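Local coordinates for protein type I site-specific restriction-modification system, R (Restriction) subunit (Vibrio vulnificus, PDB 3H1T) that probably acts as the ATP-dependent DNA-translocating and DNA-cleaving subunit of a type I restriction enzyme, here a fragment with nuclease-like and helicase-like domains, at residues 78-83 / 89-94; 193-198 / 225-230; 376-381 / 560-565; 457-462 / 502-507. All coordinates share one frame; numbering follows the deposited sequence.

Contact 1: 78-83 / 89-94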
# COMPACT_ATOMS: atom_id res chain seq x y z
N TYR A 78 -10.16 20.37 -12.04
CA TYR A 78 -11.46 19.74 -12.13
C TYR A 78 -11.32 18.25 -12.33
O TYR A 78 -10.41 17.79 -13.00
CB TYR A 78 -12.29 20.27 -13.30
CG TYR A 78 -12.65 21.74 -13.27
CD1 TYR A 78 -11.78 22.69 -13.81
CD2 TYR A 78 -13.89 22.15 -12.82
CE1 TYR A 78 -12.16 24.02 -13.91
CE2 TYR A 78 -14.28 23.48 -12.92
CZ TYR A 78 -13.40 24.41 -13.47
OH TYR A 78 -13.75 25.73 -13.64
N LEU A 79 -12.25 17.51 -11.75
CA LEU A 79 -12.28 16.08 -11.87
C LEU A 79 -13.69 15.87 -12.41
O LEU A 79 -14.65 16.38 -11.85
CB LEU A 79 -12.10 15.43 -10.50
CG LEU A 79 -11.69 13.95 -10.32
CD1 LEU A 79 -12.82 13.20 -9.67
CD2 LEU A 79 -11.28 13.32 -11.64
N LEU A 80 -13.81 15.13 -13.51
CA LEU A 80 -15.12 14.89 -14.09
C LEU A 80 -15.52 13.47 -13.76
O LEU A 80 -14.88 12.54 -14.21
CB LEU A 80 -15.07 15.11 -15.60
CG LEU A 80 -14.53 16.48 -16.00
CD1 LEU A 80 -14.57 16.59 -17.50
CD2 LEU A 80 -15.34 17.60 -15.39
N LYS A 81 -16.57 13.31 -12.97
CA LYS A 81 -17.02 11.98 -12.59
C LYS A 81 -18.23 11.56 -13.40
O LYS A 81 -19.22 12.30 -13.48
CB LYS A 81 -17.34 11.93 -11.08
CG LYS A 81 -16.15 12.34 -10.20
CD LYS A 81 -16.22 11.76 -8.79
CE LYS A 81 -17.25 12.44 -7.92
NZ LYS A 81 -16.91 12.23 -6.49
N TYR A 82 -18.14 10.40 -14.04
CA TYR A 82 -19.26 9.90 -14.82
C TYR A 82 -20.37 9.57 -13.83
O TYR A 82 -21.54 9.86 -14.04
CB TYR A 82 -18.88 8.64 -15.57
CG TYR A 82 -20.07 8.08 -16.30
CD1 TYR A 82 -20.70 8.82 -17.30
CD2 TYR A 82 -20.58 6.83 -15.97
CE1 TYR A 82 -21.81 8.33 -17.96
CE2 TYR A 82 -21.70 6.33 -16.62
CZ TYR A 82 -22.31 7.08 -17.62
OH TYR A 82 -23.40 6.57 -18.28
N THR A 83 -19.94 8.96 -12.73
CA THR A 83 -20.80 8.55 -11.65
C THR A 83 -20.10 9.02 -10.37
O THR A 83 -18.96 9.49 -10.42
CB THR A 83 -21.00 7.03 -11.69
OG1 THR A 83 -22.26 6.76 -12.31
CG2 THR A 83 -20.98 6.41 -10.34
N ALA A 89 -12.50 11.78 -16.18
CA ALA A 89 -11.62 12.74 -16.86
C ALA A 89 -11.06 13.82 -15.93
O ALA A 89 -11.50 13.97 -14.79
CB ALA A 89 -12.34 13.40 -18.04
N VAL A 90 -10.10 14.58 -16.43
CA VAL A 90 -9.51 15.63 -15.61
C VAL A 90 -9.19 16.87 -16.45
O VAL A 90 -8.87 16.76 -17.64
CB VAL A 90 -8.24 15.08 -14.89
CG1 VAL A 90 -7.12 14.81 -15.88
CG2 VAL A 90 -7.82 16.04 -13.80
N VAL A 91 -9.30 18.04 -15.84
CA VAL A 91 -9.06 19.29 -16.55
C VAL A 91 -8.04 20.22 -15.90
O VAL A 91 -8.05 20.42 -14.69
CB VAL A 91 -10.38 20.10 -16.69
CG1 VAL A 91 -10.15 21.34 -17.56
CG2 VAL A 91 -11.46 19.22 -17.28
N GLU A 92 -7.17 20.80 -16.71
CA GLU A 92 -6.20 21.76 -16.21
C GLU A 92 -6.65 23.10 -16.79
O GLU A 92 -6.72 23.26 -18.00
CB GLU A 92 -4.78 21.41 -16.69
CG GLU A 92 -3.74 21.14 -15.61
CD GLU A 92 -3.55 22.27 -14.61
OE1 GLU A 92 -3.08 23.36 -15.00
OE2 GLU A 92 -3.87 22.07 -13.42
N ALA A 93 -6.98 24.05 -15.93
CA ALA A 93 -7.43 25.34 -16.43
C ALA A 93 -6.28 26.33 -16.33
O ALA A 93 -5.36 26.15 -15.53
CB ALA A 93 -8.64 25.83 -15.62
N LYS A 94 -6.33 27.36 -17.16
CA LYS A 94 -5.31 28.38 -17.16
C LYS A 94 -6.02 29.68 -17.46
O LYS A 94 -7.15 29.68 -17.95
CB LYS A 94 -4.25 28.08 -18.22
CG LYS A 94 -3.26 26.99 -17.82
CD LYS A 94 -2.32 27.47 -16.70
CE LYS A 94 -1.58 26.32 -16.00
NZ LYS A 94 -0.64 25.55 -16.87
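Tyr78, Leu80, Ala89 and Val91 pack together on one face of an antiparallel strand pair. Tyr78 and Val91 meet at the roots of their side chains, CB to CB at 3.9 Å. Leu80 reaches further with CD1, which lies 3.9 Å from Ala89 CB and 4.1 Å from Val91 CG2, bridging two residues of the partner strand. With CG anti to the carbonyl carbon (chi1 -62°), the Tyr78 ring extends beyond Val91 and presents its edge to Ala93, CE1 to CB 4.3 Å; helix 26-40 packs on it, and its hydroxyl is hydrogen-bonded to Thr35. The strands form a beta hairpin within the mixed sheet of the N-terminal domain, and Asp77 with the Glu92-Ala93-Lys94 run matches the sequence signature of PD-(D/E)XK nucleases, consistent with DNA cleavage. On the other face Leu79 CD2 is 3.2 Å from Ala89 O, and Val90 CG2 lies against Tyr78 O. Between the two faces run the ladder bonds. Leu80 and Ala89 form a hydrogen-bonded pair, with Leu80 N to Ala89 O at 2.9 Å and nearly straight. Tyr78 and Val91 form the next one, where Val91 N to Tyr78 O is sound at 3.1 Å and Tyr78 N to Val91 O is weak at 3.4 Å.

Contact 2: 193-198 / 225-230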
# COMPACT_ATOMS: atom_id res chain seq x y z
N SER A 193 -11.03 -5.95 -15.30
CA SER A 193 -10.32 -7.16 -15.71
C SER A 193 -11.26 -8.37 -15.76
O SER A 193 -11.29 -9.11 -16.74
CB SER A 193 -9.17 -7.48 -14.74
OG SER A 193 -8.12 -6.54 -14.87
N VAL A 194 -12.01 -8.56 -14.68
CA VAL A 194 -12.95 -9.66 -14.56
C VAL A 194 -14.01 -9.57 -15.65
O VAL A 194 -14.35 -10.57 -16.28
CB VAL A 194 -13.62 -9.64 -13.17
CG1 VAL A 194 -14.69 -10.70 -13.10
CG2 VAL A 194 -12.57 -9.89 -12.11
N LEU A 195 -14.52 -8.37 -15.89
CA LEU A 195 -15.54 -8.21 -16.91
C LEU A 195 -15.01 -8.51 -18.31
O LEU A 195 -15.80 -8.85 -19.19
CB LEU A 195 -16.12 -6.79 -16.88
CG LEU A 195 -16.76 -6.39 -15.53
CD1 LEU A 195 -17.39 -4.99 -15.63
CD2 LEU A 195 -17.81 -7.42 -15.14
N GLN A 196 -13.70 -8.41 -18.51
CA GLN A 196 -13.08 -8.68 -19.82
C GLN A 196 -12.70 -10.16 -19.97
O GLN A 196 -12.21 -10.58 -21.02
CB GLN A 196 -11.81 -7.84 -19.99
CG GLN A 196 -11.97 -6.36 -19.76
CD GLN A 196 -10.64 -5.64 -19.80
OE1 GLN A 196 -9.72 -5.98 -19.05
NE2 GLN A 196 -10.52 -4.65 -20.67
N GLY A 197 -12.91 -10.92 -18.91
CA GLY A 197 -12.60 -12.33 -18.95
C GLY A 197 -11.17 -12.71 -18.61
O GLY A 197 -10.69 -13.76 -19.05
N LYS A 198 -10.47 -11.87 -17.86
CA LYS A 198 -9.10 -12.18 -17.43
C LYS A 198 -9.23 -12.99 -16.16
O LYS A 198 -9.50 -12.45 -15.09
CB LYS A 198 -8.33 -10.88 -17.16
CG LYS A 198 -7.60 -10.34 -18.37
CD LYS A 198 -7.40 -8.83 -18.32
CE LYS A 198 -8.00 -8.20 -19.57
NZ LYS A 198 -8.03 -9.21 -20.66
N ALA A 225 -24.03 -6.56 -7.42
CA ALA A 225 -24.44 -6.43 -8.82
C ALA A 225 -24.93 -7.75 -9.42
O ALA A 225 -25.39 -7.80 -10.57
CB ALA A 225 -23.27 -5.92 -9.64
N ARG A 226 -24.85 -8.82 -8.63
CA ARG A 226 -25.27 -10.14 -9.05
C ARG A 226 -24.40 -10.65 -10.21
O ARG A 226 -24.89 -11.35 -11.10
CB ARG A 226 -26.74 -10.14 -9.50
CG ARG A 226 -27.73 -9.55 -8.51
CD ARG A 226 -27.52 -10.08 -7.10
NE ARG A 226 -28.77 -10.13 -6.34
CZ ARG A 226 -29.79 -10.93 -6.64
NH1 ARG A 226 -29.70 -11.74 -7.69
NH2 ARG A 226 -30.89 -10.92 -5.91
N TRP A 227 -23.12 -10.29 -10.20
CA TRP A 227 -22.19 -10.75 -11.23
C TRP A 227 -21.74 -12.18 -10.92
O TRP A 227 -21.70 -12.59 -9.75
CB TRP A 227 -20.92 -9.87 -11.28
CG TRP A 227 -19.75 -10.57 -11.97
CD1 TRP A 227 -19.50 -10.63 -13.32
CD2 TRP A 227 -18.81 -11.46 -11.35
NE1 TRP A 227 -18.48 -11.51 -13.58
CE2 TRP A 227 -18.04 -12.04 -12.39
CE3 TRP A 227 -18.54 -11.83 -10.03
CZ2 TRP A 227 -17.03 -12.98 -12.14
CZ3 TRP A 227 -17.54 -12.77 -9.78
CH2 TRP A 227 -16.80 -13.33 -10.84
N ASN A 228 -21.39 -12.93 -11.95
CA ASN A 228 -20.90 -14.28 -11.74
C ASN A 228 -20.42 -14.91 -13.04
O ASN A 228 -20.67 -14.39 -14.13
CB ASN A 228 -21.94 -15.17 -11.05
CG ASN A 228 -23.16 -15.48 -11.91
OD1 ASN A 228 -23.64 -16.62 -11.92
ND2 ASN A 228 -23.69 -14.47 -12.62
N ARG A 229 -19.68 -16.01 -12.91
CA ARG A 229 -19.12 -16.74 -14.04
C ARG A 229 -20.10 -17.22 -15.11
O ARG A 229 -19.81 -17.14 -16.32
CB ARG A 229 -18.37 -17.97 -13.53
CG ARG A 229 -17.10 -17.71 -12.76
CD ARG A 229 -16.09 -18.76 -13.18
NE ARG A 229 -16.71 -20.08 -13.20
CZ ARG A 229 -16.57 -20.99 -12.23
NH1 ARG A 229 -15.83 -20.71 -11.17
NH2 ARG A 229 -17.19 -22.16 -12.32
N THR A 230 -21.26 -17.72 -14.69
CA THR A 230 -22.24 -18.24 -15.63
C THR A 230 -23.16 -17.19 -16.24
O THR A 230 -23.65 -17.35 -17.37
CB THR A 230 -23.08 -19.34 -14.97
OG1 THR A 230 -23.78 -18.80 -13.83
CG2 THR A 230 -22.17 -20.46 -14.50
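Leu195 and Trp227 bring the two backbones nearest, yet their CA atoms are still 9.1 Å apart, so side chains alone bridge the gap. Segment 193-198 holds the last turn of helix 181-195 and its exit; 225-230 is the loop that follows helix 211-224. Helix 181-195 closes in a Schellman motif at Gly197 (phi 86°), with Lys198 N bonded to Ser193 O at 3.1 Å and Gly197 N to Val194 O at 3.0 Å. Helix 211-224 ends in the same way at Arg226 (phi 65°), and the chain then turns Trp227 back toward the first helix.

The Trp227 side chain has CG anti to the backbone N (chi1 160°), which carries the indole out to the last turn of helix 181-195. Val194 crosses it at about a right angle: its CG1 methyl, 3.2 Å off the ring plane and displaced toward the rim, lies 3.4 Å from CZ2 and 3.7 Å from CE2. At the five-membered end, Leu195 sends CD2 to within 4.1 Å of Trp227 CD1, approaching more loosely. Beyond the other side of the indole plane lies the backbone N of Arg229, which is hydrogen-bonded to Asp304.

Val194 also packs on Phe333 and Ile335, and Leu195 on Leu167. Trp227 ties the loop before strand 238-242 to the end of helix 181-195, near strand 333-338 in the parallel sheet of the first RecA-like domain. The chemistry across the segments is apolar throughout, and the cohesion probably rests on dispersion and shape fit, closest at the Val194 CG1 methyl.

Contact 3: 376-381 / 560-565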
# COMPACT_ATOMS: atom_id res chain seq x y z
N VAL A 376 18.21 6.19 7.19
CA VAL A 376 18.98 4.98 7.33
C VAL A 376 20.28 5.29 8.08
O VAL A 376 20.97 6.26 7.78
CB VAL A 376 19.35 4.34 5.98
CG1 VAL A 376 20.20 3.09 6.24
CG2 VAL A 376 18.11 3.97 5.20
N HIS A 377 20.58 4.47 9.08
CA HIS A 377 21.80 4.60 9.86
C HIS A 377 22.45 3.25 9.73
O HIS A 377 22.05 2.28 10.38
CB HIS A 377 21.48 4.88 11.33
CG HIS A 377 20.64 6.10 11.55
ND1 HIS A 377 21.00 7.35 11.09
CD2 HIS A 377 19.46 6.27 12.19
CE1 HIS A 377 20.08 8.23 11.44
NE2 HIS A 377 19.14 7.60 12.11
N ARG A 378 23.42 3.16 8.83
CA ARG A 378 24.16 1.93 8.57
C ARG A 378 25.28 1.91 9.62
O ARG A 378 25.97 2.92 9.82
CB ARG A 378 24.72 1.99 7.14
CG ARG A 378 25.19 0.68 6.55
CD ARG A 378 24.79 0.56 5.06
NE ARG A 378 24.86 1.82 4.33
CZ ARG A 378 25.98 2.50 4.11
NH1 ARG A 378 27.13 2.03 4.58
NH2 ARG A 378 25.96 3.65 3.45
N VAL A 379 25.43 0.78 10.30
CA VAL A 379 26.47 0.66 11.31
C VAL A 379 27.37 -0.51 11.00
O VAL A 379 26.92 -1.65 11.02
CB VAL A 379 25.87 0.43 12.70
CG1 VAL A 379 26.98 0.46 13.75
CG2 VAL A 379 24.82 1.48 12.98
N ILE A 380 28.64 -0.23 10.71
CA ILE A 380 29.54 -1.32 10.41
C ILE A 380 30.60 -1.48 11.50
O ILE A 380 31.07 -0.51 12.12
CB ILE A 380 30.25 -1.12 9.03
CG1 ILE A 380 31.06 -2.37 8.68
CG2 ILE A 380 31.21 0.06 9.10
CD1 ILE A 380 30.23 -3.61 8.44
N SER A 381 30.97 -2.73 11.74
CA SER A 381 31.97 -3.05 12.75
C SER A 381 33.37 -2.72 12.21
O SER A 381 33.70 -3.03 11.06
CB SER A 381 31.86 -4.53 13.13
OG SER A 381 30.54 -4.84 13.56
N SER A 560 25.20 -4.03 5.41
CA SER A 560 25.02 -4.43 4.02
C SER A 560 23.57 -4.57 3.56
O SER A 560 23.25 -4.19 2.43
CB SER A 560 25.75 -5.74 3.76
OG SER A 560 25.22 -6.81 4.53
N ALA A 561 22.69 -5.09 4.42
CA ALA A 561 21.29 -5.28 4.06
C ALA A 561 20.70 -4.08 3.32
O ALA A 561 20.18 -4.23 2.21
CB ALA A 561 20.44 -5.57 5.31
N THR A 562 20.79 -2.89 3.91
CA THR A 562 20.25 -1.69 3.28
C THR A 562 20.93 -1.32 1.96
O THR A 562 20.37 -0.56 1.17
CB THR A 562 20.31 -0.49 4.24
OG1 THR A 562 21.64 -0.35 4.75
CG2 THR A 562 19.38 -0.70 5.42
N GLN A 563 22.14 -1.84 1.70
CA GLN A 563 22.83 -1.53 0.44
C GLN A 563 22.45 -2.62 -0.56
O GLN A 563 22.15 -2.37 -1.72
CB GLN A 563 24.35 -1.53 0.64
CG GLN A 563 24.81 -0.63 1.78
CD GLN A 563 26.26 -0.18 1.64
OE1 GLN A 563 27.18 -0.83 2.14
NE2 GLN A 563 26.46 0.95 0.96
N ASN A 564 22.45 -3.84 -0.06
CA ASN A 564 22.12 -5.01 -0.86
C ASN A 564 20.70 -4.96 -1.44
O ASN A 564 20.50 -5.27 -2.61
CB ASN A 564 22.26 -6.25 0.02
CG ASN A 564 22.82 -7.44 -0.72
OD1 ASN A 564 22.14 -8.06 -1.55
ND2 ASN A 564 24.07 -7.79 -0.41
N PHE A 565 19.71 -4.57 -0.63
CA PHE A 565 18.33 -4.52 -1.07
C PHE A 565 17.84 -3.12 -1.42
O PHE A 565 16.63 -2.86 -1.44
CB PHE A 565 17.45 -5.16 0.00
CG PHE A 565 17.79 -6.61 0.26
CD1 PHE A 565 17.40 -7.59 -0.64
CD2 PHE A 565 18.53 -6.98 1.39
CE1 PHE A 565 17.73 -8.94 -0.45
CE2 PHE A 565 18.88 -8.33 1.60
CZ PHE A 565 18.48 -9.31 0.67
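Arg378 and Thr562 mark the nearest backbone approach, CA to CA 7.5 Å, where strand 376-381 runs past the short helix 561-564. The arginine carries the contact. Its chain bends at chi2 (139°) and chi3 (37°), which lays the guanidinium flat against the amide of Gln563. The two planes are only 4° apart, and Gln563 NE2 sits 3.5 Å above the centre of the guanidinium, a parallel stack of two polar groups. Gln563 CG continues the overlap toward the aliphatic part, 3.5 Å from Arg378 CD. Thr562 comes from another direction: its OG1 lies at the guanidinium edge, in its plane, and 3.3 Å from Arg378 CD. That hydroxyl is hydrogen-bonded to Asp556, and the arginine's charge is met by Glu579 through a salt bridge at NH1. Arg378 NE, by contrast, is buried here and has no polar partner in the model. Two residues back along the strand, Val376 CG1 touches Thr562 CG2 at 4.0 Å, the two side chains lying alongside and running in opposite senses.

Strand 374-381 lies between parallel strands 552-556 and 576-582 in the sheet of the second RecA-like domain. Helix 561-564 follows strand 552-556 closely; Thr562 rests on Ile554, and Ser560, just before the helix, is hydrogen-bonded through OG to Arg414 of helix 412-420.

Contact 4: 457-462 / 502-507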
# COMPACT_ATOMS: atom_id res chain seq x y z
N ARG A 457 17.75 -9.71 26.81
CA ARG A 457 18.41 -9.66 28.11
C ARG A 457 19.46 -8.57 28.17
O ARG A 457 19.53 -7.82 29.14
CB ARG A 457 19.07 -11.00 28.44
CG ARG A 457 19.79 -11.02 29.80
CD ARG A 457 20.36 -12.39 30.14
NE ARG A 457 19.35 -13.44 30.01
CZ ARG A 457 19.25 -14.24 28.94
NH1 ARG A 457 20.10 -14.11 27.94
NH2 ARG A 457 18.31 -15.16 28.88
N ALA A 458 20.27 -8.48 27.12
CA ALA A 458 21.31 -7.46 27.08
C ALA A 458 20.70 -6.07 27.15
O ALA A 458 21.05 -5.26 27.99
CB ALA A 458 22.12 -7.60 25.82
N LEU A 459 19.78 -5.81 26.23
CA LEU A 459 19.11 -4.52 26.14
C LEU A 459 18.44 -4.17 27.48
O LEU A 459 18.44 -3.02 27.91
CB LEU A 459 18.08 -4.58 25.00
CG LEU A 459 18.18 -3.79 23.67
CD1 LEU A 459 19.61 -3.52 23.25
CD2 LEU A 459 17.43 -4.57 22.60
N ASN A 460 17.86 -5.18 28.14
CA ASN A 460 17.19 -4.99 29.43
C ASN A 460 18.16 -4.48 30.47
O ASN A 460 17.91 -3.48 31.13
CB ASN A 460 16.58 -6.29 29.93
CG ASN A 460 16.05 -6.18 31.37
OD1 ASN A 460 16.82 -6.17 32.32
ND2 ASN A 460 14.74 -6.09 31.51
N ASN A 461 19.28 -5.17 30.62
CA ASN A 461 20.28 -4.77 31.59
C ASN A 461 20.94 -3.44 31.28
O ASN A 461 21.36 -2.73 32.18
CB ASN A 461 21.34 -5.86 31.73
CG ASN A 461 20.77 -7.16 32.25
OD1 ASN A 461 19.68 -7.18 32.82
ND2 ASN A 461 21.51 -8.24 32.07
N LEU A 462 21.04 -3.09 29.99
CA LEU A 462 21.62 -1.82 29.59
C LEU A 462 20.66 -0.69 29.96
O LEU A 462 21.05 0.46 30.10
CB LEU A 462 21.83 -1.77 28.07
CG LEU A 462 23.17 -1.95 27.36
CD1 LEU A 462 24.31 -1.75 28.35
CD2 LEU A 462 23.24 -3.33 26.73
N ILE A 502 10.73 -1.96 23.28
CA ILE A 502 11.51 -2.77 22.36
C ILE A 502 11.03 -4.20 22.28
O ILE A 502 10.91 -4.87 23.30
CB ILE A 502 12.98 -2.91 22.80
CG1 ILE A 502 13.49 -1.63 23.46
CG2 ILE A 502 13.82 -3.31 21.60
CD1 ILE A 502 13.60 -0.50 22.55
N LEU A 503 10.78 -4.69 21.08
CA LEU A 503 10.40 -6.08 20.89
C LEU A 503 11.52 -6.72 20.09
O LEU A 503 12.02 -6.12 19.13
CB LEU A 503 9.09 -6.22 20.09
CG LEU A 503 7.71 -5.82 20.63
CD1 LEU A 503 6.65 -6.25 19.60
CD2 LEU A 503 7.46 -6.50 21.96
N THR A 504 11.94 -7.92 20.47
CA THR A 504 12.97 -8.61 19.72
C THR A 504 12.24 -9.81 19.12
O THR A 504 11.31 -10.35 19.73
CB THR A 504 14.13 -9.09 20.60
OG1 THR A 504 13.64 -10.06 21.54
CG2 THR A 504 14.72 -7.93 21.37
N THR A 505 12.65 -10.20 17.93
CA THR A 505 12.04 -11.32 17.26
C THR A 505 13.06 -11.81 16.24
O THR A 505 14.19 -11.32 16.20
CB THR A 505 10.77 -10.86 16.52
OG1 THR A 505 10.08 -11.98 15.99
CG2 THR A 505 11.15 -9.92 15.40
N SER A 506 12.68 -12.79 15.44
CA SER A 506 13.56 -13.28 14.40
C SER A 506 12.78 -13.25 13.08
O SER A 506 13.08 -12.44 12.18
CB SER A 506 14.05 -14.69 14.74
OG SER A 506 13.01 -15.48 15.30
N GLN A 507 11.76 -14.10 12.99
CA GLN A 507 10.93 -14.20 11.80
C GLN A 507 9.47 -13.77 11.99
O GLN A 507 8.94 -12.99 11.20
CB GLN A 507 10.97 -15.64 11.29
CG GLN A 507 10.52 -15.78 9.85
CD GLN A 507 11.49 -15.14 8.86
OE1 GLN A 507 12.70 -15.14 9.08
NE2 GLN A 507 10.96 -14.60 7.76
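Leu459 and Ile502 belong to the helix-on-sheet packing of the second RecA-like domain, the helicase C-terminal half of the superfamily 2 motor. Helix 449-462 is the main helix in the beta-alpha-beta crossover from strand 441-446 to strand 474-476, right-handed as is usual in this fold, and strand 502-505 lies between those two in the parallel part of the sheet. The helix therefore sets its inner side chains down on the middle strand. Even at their closest, the CA atoms of Leu459 and Ile502 stay 8.7 Å apart. The side chains bridge that distance by crossing at about a right angle, with Leu459 CD2 meeting Ile502 CG2 at 4.0 Å. Leu459 is modelled away from the usual staggered positions (chi1 -113°), an arrangement that directs CD2 at the strand. Ile502 turns CG2 toward the helix, that methyl lying anti to the backbone nitrogen. Val474 touches both residues; helix 422-436 adds Ala426 against Leu459 and Met433 against Ile502. Two residues further along the strand, Thr504 has a mixed role: its OG1 is hydrogen-bonded to Ala452 O on the same helix, while its CG2 methyl lies 4.5 Å from Leu459 CD2.

In the fold
The contacts sample three successive domains of the fragment. Contact 1 comes first along the chain, in the nuclease-like sheet; contact 2 follows in the first RecA-like domain, its centre about 29 Å away and its nearest atoms about 12 Å. Contacts 3 and 4 share the eight-stranded sheet of the second RecA-like domain, with centres about 20 Å apart, and contact 4 is nested inside the long loop that contact 3 closes. That pair lies across the chain's centre from contacts 1 and 2, at about 45 to 53 Å between centres. The layout separates the probable cleavage module from the farther half of the two-domain motor, consistent with a subunit that both translocates and cuts DNA.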